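Local coordinates for enoyl-CoA hydratase (Mycobacterium tuberculosis, PDB 4JJT), which belongs to the enoyl-CoA hydratase/isomerase family and probably acts as a lyase that adds water to the double bond of enoyl-CoA thioesters, at residues A[95-100]-A[119-124]. Sequence-based numbering, arbitrary orientation.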
loop_
_atom_site.group_PDB
_atom_site.type_symbol
_atom_site.label_atom_id
_atom_site.label_comp_id
_atom_site.label_asym_id
_atom_site.label_seq_id
_atom_site.Cartn_x
_atom_site.Cartn_y
_atom_site.Cartn_z
ATOM N N GLY A 95 1.568 -25.993 -12.420
ATOM C CA GLY A 95 1.420 -25.831 -13.852
ATOM C C GLY A 95 2.536 -26.524 -14.608
ATOM O O GLY A 95 3.698 -26.125 -14.528
ATOM N N ALA A 96 2.180 -27.576 -15.337
ATOM C CA ALA A 96 3.137 -28.298 -16.166
ATOM C C ALA A 96 3.083 -27.777 -17.595
ATOM O O ALA A 96 2.307 -28.262 -18.415
ATOM C CB ALA A 96 2.847 -29.787 -16.130
ATOM N N ILE A 97 3.911 -26.782 -17.885
ATOM C CA ILE A 97 3.884 -26.126 -19.186
ATOM C C ILE A 97 4.534 -27.008 -20.246
ATOM O O ILE A 97 5.758 -27.137 -20.306
ATOM C CB ILE A 97 4.565 -24.748 -19.131
ATOM C CG1 ILE A 97 4.074 -23.971 -17.908
ATOM C CG2 ILE A 97 4.309 -23.958 -20.405
ATOM C CD1 ILE A 97 2.571 -23.798 -17.853
ATOM N N ASN A 98 3.692 -27.608 -21.081
ATOM C CA ASN A 98 4.113 -28.627 -22.036
ATOM C C ASN A 98 4.476 -28.059 -23.399
ATOM O O ASN A 98 5.214 -28.676 -24.163
ATOM C CB ASN A 98 2.998 -29.664 -22.188
ATOM C CG ASN A 98 1.687 -29.044 -22.627
ATOM O OD1 ASN A 98 1.011 -28.370 -21.848
ATOM N ND2 ASN A 98 1.320 -29.269 -23.881
ATOM N N GLY A 99 3.942 -26.882 -23.700
ATOM C CA GLY A 99 4.206 -26.226 -24.964
ATOM C C GLY A 99 3.986 -24.731 -24.884
ATOM O O GLY A 99 4.348 -24.092 -23.895
ATOM N N ALA A 100 3.385 -24.174 -25.930
ATOM C CA ALA A 100 3.148 -22.738 -25.997
ATOM C C ALA A 100 2.093 -22.276 -24.994
ATOM O O ALA A 100 1.006 -22.843 -24.913
ATOM C CB ALA A 100 2.746 -22.338 -27.408
ATOM N N GLU A 119 11.033 -28.695 -22.185
ATOM C CA GLU A 119 12.032 -28.070 -23.042
ATOM C C GLU A 119 11.358 -27.370 -24.218
ATOM O O GLU A 119 11.959 -26.533 -24.890
ATOM C CB GLU A 119 13.019 -29.121 -23.551
ATOM C CG GLU A 119 12.358 -30.301 -24.242
ATOM C CD GLU A 119 13.350 -31.373 -24.646
ATOM O OE1 GLU A 119 12.958 -32.560 -24.690
ATOM O OE2 GLU A 119 14.522 -31.037 -24.923
ATOM N N HIS A 120 10.098 -27.722 -24.451
ATOM C CA HIS A 120 9.322 -27.180 -25.558
ATOM C C HIS A 120 8.433 -26.028 -25.118
ATOM O O HIS A 120 7.722 -25.440 -25.931
ATOM C CB HIS A 120 8.464 -28.277 -26.181
ATOM C CG HIS A 120 9.261 -29.404 -26.758
ATOM N ND1 HIS A 120 10.462 -29.205 -27.401
ATOM C CD2 HIS A 120 9.037 -30.739 -26.777
ATOM C CE1 HIS A 120 10.944 -30.371 -27.800
ATOM N NE2 HIS A 120 10.099 -31.315 -27.433
ATOM N N ALA A 121 8.476 -25.706 -23.830
ATOM C CA ALA A 121 7.660 -24.624 -23.295
ATOM C C ALA A 121 8.057 -23.264 -23.868
ATOM O O ALA A 121 9.240 -22.930 -23.957
ATOM C CB ALA A 121 7.734 -24.606 -21.778
ATOM N N ARG A 122 7.054 -22.489 -24.265
ATOM C CA ARG A 122 7.267 -21.138 -24.767
ATOM C C ARG A 122 6.234 -20.205 -24.149
ATOM O O ARG A 122 5.125 -20.626 -23.829
ATOM C CB ARG A 122 7.162 -21.113 -26.296
ATOM C CG ARG A 122 8.281 -21.842 -27.016
ATOM C CD ARG A 122 8.137 -21.702 -28.518
ATOM N NE ARG A 122 6.853 -22.212 -28.994
ATOM C CZ ARG A 122 6.396 -22.044 -30.230
ATOM N NH1 ARG A 122 7.117 -21.373 -31.120
ATOM N NH2 ARG A 122 5.219 -22.543 -30.577
ATOM N N PHE A 123 6.601 -18.939 -23.983
ATOM C CA PHE A 123 5.721 -17.959 -23.350
ATOM C C PHE A 123 5.655 -16.678 -24.171
ATOM O O PHE A 123 6.684 -16.140 -24.578
ATOM C CB PHE A 123 6.199 -17.641 -21.934
ATOM C CG PHE A 123 6.428 -18.856 -21.084
ATOM C CD1 PHE A 123 7.663 -19.475 -21.070
ATOM C CD2 PHE A 123 5.416 -19.373 -20.293
ATOM C CE1 PHE A 123 7.884 -20.587 -20.292
ATOM C CE2 PHE A 123 5.633 -20.488 -19.510
ATOM C CZ PHE A 123 6.869 -21.096 -19.510
ATOM N N ALA A 124 4.441 -16.188 -24.401
ATOM C CA ALA A 124 4.244 -14.986 -25.198
ATOM C C ALA A 124 2.986 -14.220 -24.789
ATOM O O ALA A 124 2.019 -14.799 -24.298
ATOM C CB ALA A 124 4.192 -15.342 -26.675
#
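Ile97 packs against Ala121 and Phe123 on the buried side of this contact. With chi1 at -46°, CG1 lies beside the backbone N and CG2 anti to it, which turns Ile97 CG2 to Ala121 CB (3.7 Å) and Phe123 CE2 (3.8 Å); one methyl serves both partners. CE2 and CZ, at the far end of the Phe123 ring, both meet this methyl; Phe64 and Ala109 also touch Ile97, while Leu106, Leu171 and Val172 line Phe123. Ala121 CB also sits 3.5 Å from Ile97 O. Past Ile97 the chain leaves the strand, and Arg122 N donates to Gly99 O at 3.2 Å (165° at the hydrogen). The same oxygen meets Ala121 CA at 3.4 Å in a CA-H...O contact. Here the crotonase fold passes from its larger sheet, where 93-97 and 114-118 run side by side, to a small second sheet in which 100-102 pairs in parallel with 122-124 through the Ala100-Arg122 bridge. The CB of Asn98 points away from 119-124; its ND2 bonds Asp61 and its OD1 the backbone N of Gly59. Contacts thin out toward solvent: of the His120 side chain, CB is what approaches Asn98 O (3.8 Å), and the ring meets that of His178. Arg122, its chain bent at chi3 (-58°), brings NH2 back to 4.0 Å from Ala100 CB, and its guanidinium forms a cation-pi pair with Tyr160.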